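Local coordinates for HcgB (Methanococcus maripaludis, PDB 5D5P), which probably acts as a guanylyltransferase in the biosynthesis of the iron-guanylylpyridinol (FeGP) cofactor of [Fe]-hydrogenase, at residues I3-I7 with D117-L123; L68-S74 with I88-S92. Numbering follows the deposited sequence.

Contact 1. Residues I3-I7 with D117-L123; sequences IENTI and DKKGRIL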
loop_
_atom_site.group_PDB
_atom_site.type_symbol
_atom_site.label_atom_id
_atom_site.label_comp_id
_atom_site.label_asym_id
_atom_site.label_seq_id
_atom_site.Cartn_x
_atom_site.Cartn_y
_atom_site.Cartn_z
ATOM N N ILE A 3 -8.616 -19.006 0.568
ATOM C CA ILE A 3 -7.436 -18.334 1.098
ATOM C C ILE A 3 -7.024 -18.803 2.495
ATOM O O ILE A 3 -5.850 -18.690 2.822
ATOM C CB ILE A 3 -7.568 -16.782 1.067
ATOM C CG1 ILE A 3 -8.754 -16.275 1.867
ATOM C CG2 ILE A 3 -7.647 -16.286 -0.391
ATOM C CD1 ILE A 3 -8.740 -14.775 1.965
ATOM N N GLU A 4 -7.951 -19.267 3.335
ATOM C CA GLU A 4 -7.530 -19.824 4.638
ATOM C C GLU A 4 -6.460 -20.880 4.455
ATOM O O GLU A 4 -5.531 -21.013 5.260
ATOM C CB GLU A 4 -8.667 -20.481 5.400
ATOM C CG GLU A 4 -9.689 -19.600 6.052
ATOM C CD GLU A 4 -10.951 -20.391 6.360
ATOM O OE1 GLU A 4 -10.960 -21.636 6.200
ATOM O OE2 GLU A 4 -11.935 -19.764 6.788
ATOM N N ASN A 5 -6.690 -21.708 3.446
ATOM C CA ASN A 5 -5.832 -22.829 3.143
ATOM C C ASN A 5 -4.496 -22.380 2.616
ATOM O O ASN A 5 -3.456 -22.884 3.044
ATOM C CB ASN A 5 -6.507 -23.743 2.137
ATOM C CG ASN A 5 -7.686 -24.465 2.719
ATOM O OD1 ASN A 5 -7.723 -24.771 3.912
ATOM N ND2 ASN A 5 -8.661 -24.755 1.872
ATOM N N THR A 6 -4.526 -21.440 1.667
ATOM C CA THR A 6 -3.286 -20.952 1.074
ATOM C C THR A 6 -2.494 -20.223 2.139
ATOM O O THR A 6 -1.272 -20.339 2.184
ATOM C CB THR A 6 -3.517 -20.045 -0.158
ATOM O OG1 THR A 6 -4.223 -18.860 0.225
ATOM C CG2 THR A 6 -4.293 -20.803 -1.245
ATOM N N ILE A 7 -3.188 -19.503 3.025
ATOM C CA ILE A 7 -2.513 -18.804 4.106
ATOM C C ILE A 7 -1.876 -19.777 5.094
ATOM O O ILE A 7 -0.709 -19.625 5.446
ATOM C CB ILE A 7 -3.476 -17.853 4.854
ATOM C CG1 ILE A 7 -3.865 -16.701 3.932
ATOM C CG2 ILE A 7 -2.840 -17.365 6.119
ATOM C CD1 ILE A 7 -4.981 -15.831 4.476
ATOM N N ASP A 117 -10.960 -8.825 1.989
ATOM C CA ASP A 117 -12.011 -9.830 2.090
ATOM C C ASP A 117 -12.817 -9.612 3.380
ATOM O O ASP A 117 -12.664 -8.598 4.064
ATOM C CB ASP A 117 -11.436 -11.260 2.021
ATOM C CG ASP A 117 -10.844 -11.743 3.345
ATOM O OD1 ASP A 117 -10.602 -10.938 4.255
ATOM O OD2 ASP A 117 -10.716 -12.974 3.516
ATOM N N LYS A 118 -13.680 -10.569 3.692
ATOM C CA LYS A 118 -14.650 -10.385 4.772
ATOM C C LYS A 118 -14.027 -10.256 6.144
ATOM O O LYS A 118 -14.694 -9.792 7.069
ATOM C CB LYS A 118 -15.652 -11.544 4.765
ATOM C CG LYS A 118 -14.982 -12.887 4.915
ATOM C CD LYS A 118 -15.995 -14.031 4.895
ATOM C CE LYS A 118 -15.281 -15.375 4.831
ATOM N NZ LYS A 118 -14.311 -15.521 5.951
ATOM N N LYS A 119 -12.768 -10.674 6.278
ATOM C CA LYS A 119 -12.016 -10.543 7.547
ATOM C C LYS A 119 -11.073 -9.360 7.581
ATOM O O LYS A 119 -10.370 -9.157 8.557
ATOM C CB LYS A 119 -11.162 -11.798 7.812
ATOM C CG LYS A 119 -11.957 -13.060 8.060
ATOM C CD LYS A 119 -11.052 -14.220 8.434
ATOM C CE LYS A 119 -11.861 -15.392 8.952
ATOM N NZ LYS A 119 -11.031 -16.596 9.087
ATOM N N GLY A 120 -11.020 -8.615 6.492
ATOM C CA GLY A 120 -10.094 -7.492 6.409
ATOM C C GLY A 120 -8.723 -7.859 5.844
ATOM O O GLY A 120 -7.818 -7.006 5.765
ATOM N N ARG A 121 -8.577 -9.100 5.387
ATOM C CA ARG A 121 -7.318 -9.495 4.744
ATOM C C ARG A 121 -7.142 -8.807 3.410
ATOM O O ARG A 121 -8.086 -8.675 2.646
ATOM C CB ARG A 121 -7.266 -11.012 4.558
ATOM C CG ARG A 121 -7.295 -11.726 5.873
ATOM C CD ARG A 121 -7.314 -13.250 5.720
ATOM N NE ARG A 121 -8.611 -13.702 5.232
ATOM C CZ ARG A 121 -9.129 -14.911 5.452
ATOM N NH1 ARG A 121 -8.434 -15.859 6.115
ATOM N NH2 ARG A 121 -10.347 -15.188 4.988
ATOM N N ILE A 122 -5.909 -8.392 3.124
ATOM C CA ILE A 122 -5.663 -7.611 1.918
ATOM C C ILE A 122 -5.308 -8.513 0.742
ATOM O O ILE A 122 -4.341 -9.264 0.810
ATOM C CB ILE A 122 -4.524 -6.604 2.161
ATOM C CG1 ILE A 122 -4.988 -5.561 3.176
ATOM C CG2 ILE A 122 -4.112 -5.913 0.849
ATOM C CD1 ILE A 122 -3.817 -4.787 3.769
ATOM N N LEU A 123 -6.086 -8.421 -0.340
ATOM C CA LEU A 123 -5.922 -9.321 -1.478
ATOM C C LEU A 123 -5.053 -8.710 -2.579
ATOM O O LEU A 123 -4.258 -9.384 -3.202
ATOM C CB LEU A 123 -7.295 -9.702 -2.050
ATOM C CG LEU A 123 -8.296 -10.236 -1.033
ATOM C CD1 LEU A 123 -9.566 -10.620 -1.757
ATOM C CD2 LEU A 123 -7.716 -11.486 -0.358
#
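The first turn of the N-terminal helix 3-15 packs against a β-hairpin end, a type I turn (D117-G120) with a G1 bulge that links strands 111-117 and 122-128. R121, just past the turn, and I3 on the helix bury the most surface. D117 OD2 binds R121 NE (2.8 Å) and NH2 (2.7 Å), a salt bridge that fixes the guanidinium on the side of the hairpin facing the helix. The helix meets this ion pair chiefly with carbon. I3 extends its CD1 methyl over one face of the R121 guanidinium, 3.4 Å from NE, and reaches L123 CD2 at 4.2 Å. E4 lines the guanidinium edge, its CG 3.9 Å from R121 NH1, while E4 OE2 and K119 NZ, at 4.0 Å, are opposite charges beyond salt-bridge range. I7 adds CD1 against R121 CD (3.7 Å). Within the hairpin, D117 OD1 accepts from K119 N in an Asx turn and also from R121 N (both 3.0 Å), and G120 takes the left-handed conformation of the bulge, where a CB would collide with the carbonyl O of K119. I106 of the second subunit packs on I3, R121 and L123, so the contact is part of the dimer interface. The tightest approach between the segments sets a methyl against a carboxylate: I3 CD1 lies 3.1 Å from D117 OD2.

Contact 2. Residues L68-S74 with I88-S92; sequences LEIPTNS and IAVDS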
loop_
_atom_site.group_PDB
_atom_site.type_symbol
_atom_site.label_atom_id
_atom_site.label_comp_id
_atom_site.label_asym_id
_atom_site.label_seq_id
_atom_site.Cartn_x
_atom_site.Cartn_y
_atom_site.Cartn_z
ATOM N N LEU A 68 -20.920 2.129 1.236
ATOM C CA LEU A 68 -20.924 2.089 2.686
ATOM C C LEU A 68 -21.724 3.271 3.203
ATOM O O LEU A 68 -21.466 4.403 2.801
ATOM C CB LEU A 68 -19.500 2.134 3.218
ATOM C CG LEU A 68 -19.281 2.109 4.736
ATOM C CD1 LEU A 68 -19.737 0.783 5.308
ATOM C CD2 LEU A 68 -17.835 2.334 5.019
ATOM N N GLU A 69 -22.717 3.025 4.056
ATOM C CA GLU A 69 -23.565 4.130 4.494
ATOM C C GLU A 69 -22.870 5.025 5.518
ATOM O O GLU A 69 -23.090 6.237 5.561
ATOM C CB GLU A 69 -24.839 3.605 5.166
ATOM C CG GLU A 69 -25.922 2.992 4.311
ATOM C CD GLU A 69 -26.465 1.732 4.959
ATOM O OE1 GLU A 69 -25.668 0.981 5.572
ATOM O OE2 GLU A 69 -27.694 1.531 4.912
ATOM N N ILE A 70 -22.058 4.408 6.360
ATOM C CA ILE A 70 -21.278 5.099 7.393
ATOM C C ILE A 70 -20.188 5.999 6.805
ATOM O O ILE A 70 -19.376 5.549 6.033
ATOM C CB ILE A 70 -20.619 4.091 8.363
ATOM C CG1 ILE A 70 -21.672 3.233 9.046
ATOM C CG2 ILE A 70 -19.808 4.809 9.424
ATOM C CD1 ILE A 70 -21.078 2.203 9.970
ATOM N N PRO A 71 -20.197 7.292 7.145
ATOM C CA PRO A 71 -19.097 8.133 6.658
ATOM C C PRO A 71 -17.745 7.668 7.158
ATOM O O PRO A 71 -17.633 7.168 8.282
ATOM C CB PRO A 71 -19.427 9.505 7.248
ATOM C CG PRO A 71 -20.885 9.457 7.541
ATOM C CD PRO A 71 -21.172 8.049 7.935
ATOM N N THR A 72 -16.706 7.884 6.358
ATOM C CA THR A 72 -15.426 7.273 6.639
ATOM C C THR A 72 -14.307 8.281 6.894
ATOM O O THR A 72 -13.166 7.869 7.065
ATOM C CB THR A 72 -14.990 6.375 5.460
ATOM O OG1 THR A 72 -14.927 7.154 4.263
ATOM C CG2 THR A 72 -15.989 5.253 5.262
ATOM N N ASN A 73 -14.620 9.584 6.907
ATOM C CA ASN A 73 -13.549 10.589 7.042
ATOM C C ASN A 73 -12.789 10.497 8.376
ATOM O O ASN A 73 -11.683 11.044 8.505
ATOM C CB ASN A 73 -14.074 12.001 6.838
ATOM C CG ASN A 73 -15.136 12.357 7.808
ATOM O OD1 ASN A 73 -16.255 11.866 7.696
ATOM N ND2 ASN A 73 -14.797 13.175 8.806
ATOM N N SER A 74 -13.373 9.829 9.369
ATOM C CA SER A 74 -12.677 9.685 10.660
ATOM C C SER A 74 -11.355 8.936 10.452
ATOM O O SER A 74 -10.375 9.129 11.197
ATOM C CB SER A 74 -13.578 8.985 11.694
ATOM O OG SER A 74 -13.811 7.656 11.307
ATOM N N ILE A 88 -13.747 -0.232 8.606
ATOM C CA ILE A 88 -15.092 0.182 9.022
ATOM C C ILE A 88 -16.134 -0.648 8.297
ATOM O O ILE A 88 -17.109 -1.102 8.904
ATOM C CB ILE A 88 -15.350 1.678 8.733
ATOM C CG1 ILE A 88 -14.477 2.510 9.644
ATOM C CG2 ILE A 88 -16.822 2.024 8.950
ATOM C CD1 ILE A 88 -14.490 4.011 9.321
ATOM N N ALA A 89 -15.925 -0.869 6.995
ATOM C CA ALA A 89 -16.882 -1.676 6.242
ATOM C C ALA A 89 -16.842 -3.136 6.700
ATOM O O ALA A 89 -17.877 -3.765 6.914
ATOM C CB ALA A 89 -16.613 -1.564 4.713
ATOM N N VAL A 90 -15.642 -3.671 6.868
ATOM C CA VAL A 90 -15.495 -5.024 7.404
ATOM C C VAL A 90 -16.213 -5.243 8.746
ATOM O O VAL A 90 -16.931 -6.253 8.926
ATOM C CB VAL A 90 -14.010 -5.386 7.570
ATOM C CG1 VAL A 90 -13.840 -6.668 8.412
ATOM C CG2 VAL A 90 -13.356 -5.511 6.203
ATOM N N ASP A 91 -16.068 -4.297 9.668
ATOM C CA ASP A 91 -16.529 -4.526 11.033
ATOM C C ASP A 91 -17.989 -4.189 11.251
ATOM O O ASP A 91 -18.572 -4.591 12.246
ATOM C CB ASP A 91 -15.661 -3.724 12.010
ATOM C CG ASP A 91 -14.236 -4.248 12.050
ATOM O OD1 ASP A 91 -13.999 -5.377 11.551
ATOM O OD2 ASP A 91 -13.343 -3.539 12.546
ATOM N N SER A 92 -18.587 -3.460 10.316
ATOM C CA SER A 92 -19.935 -2.985 10.552
ATOM C C SER A 92 -20.954 -3.589 9.592
ATOM O O SER A 92 -22.141 -3.298 9.708
ATOM C CB SER A 92 -19.967 -1.442 10.467
ATOM O OG SER A 92 -19.756 -1.011 9.120
#
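After leaving strand 64-67, the loop 68-74 passes alongside the last turn of helix 81-92, and as it advances its nearest helical neighbour moves back along the chain: L68 CA lies 6.6 Å from A89 CA, and T72 CA 7.5 Å from I88 CA. The loop is extended at I70 and P71 and turns into a 3-10 segment at N73-S74. Between the two backbones the contact is essentially apolar and buries 262 Å² in all. I88 contributes most, with its CA-CB bond directed at the loop. Its CG2 methyl meets both L68 CD2 and I70 CG2 at 4.1 Å, and its CD1 extends to T72 CA (4.3 Å) and S74 OG (4.2 Å), so this one side chain touches L68, I70, T72 and S74, alternate residues of 68-74. L68 lays CD1 on the helix surface, 3.9 Å from A89 CA and 4.0 Å from A89 CB; the small alanine lets the leucine come close to the helix backbone. I70 CD1 packs against S92 OG (3.6 Å), which L68 CD1 also approaches (4.2 Å). That hydroxyl donates to I88 O (2.7 Å), one turn back, where the backbone bond S92 N to I88 O (3.1 Å) is weak, consistent with the helix ending here. The pairing belongs to the β-α-β crossover from strand 64-67 through helix 81-92 to strand 97-103: L68 is backbone hydrogen-bonded to V42 and packs on T41 of the intervening strand 39-43, while A89 rests on T41 and on I98 of strand 97-103.

From the N terminus, helix 3-15 opens contact 1, which closes only at residues 117-123, with 109 residues between its segments. Contact 2 falls wholly within that span: 13 residues, about half of them the start of helix 81-92, separate its two segments. The chain then runs through strands 97-103 and 111-117 to the hairpin turn. Contact 2 ties the loop that follows strand 64-67 to the end of the crossover helix; contact 1 joins the N-terminal helix to the hairpin leading into strand 122-128, outermost within this chain on the other side of the sheet. Their centres are about 20 Å apart, yet segments 88-92 and 117-123 touch, V90 CG1 lying 3.5 Å from K118 O.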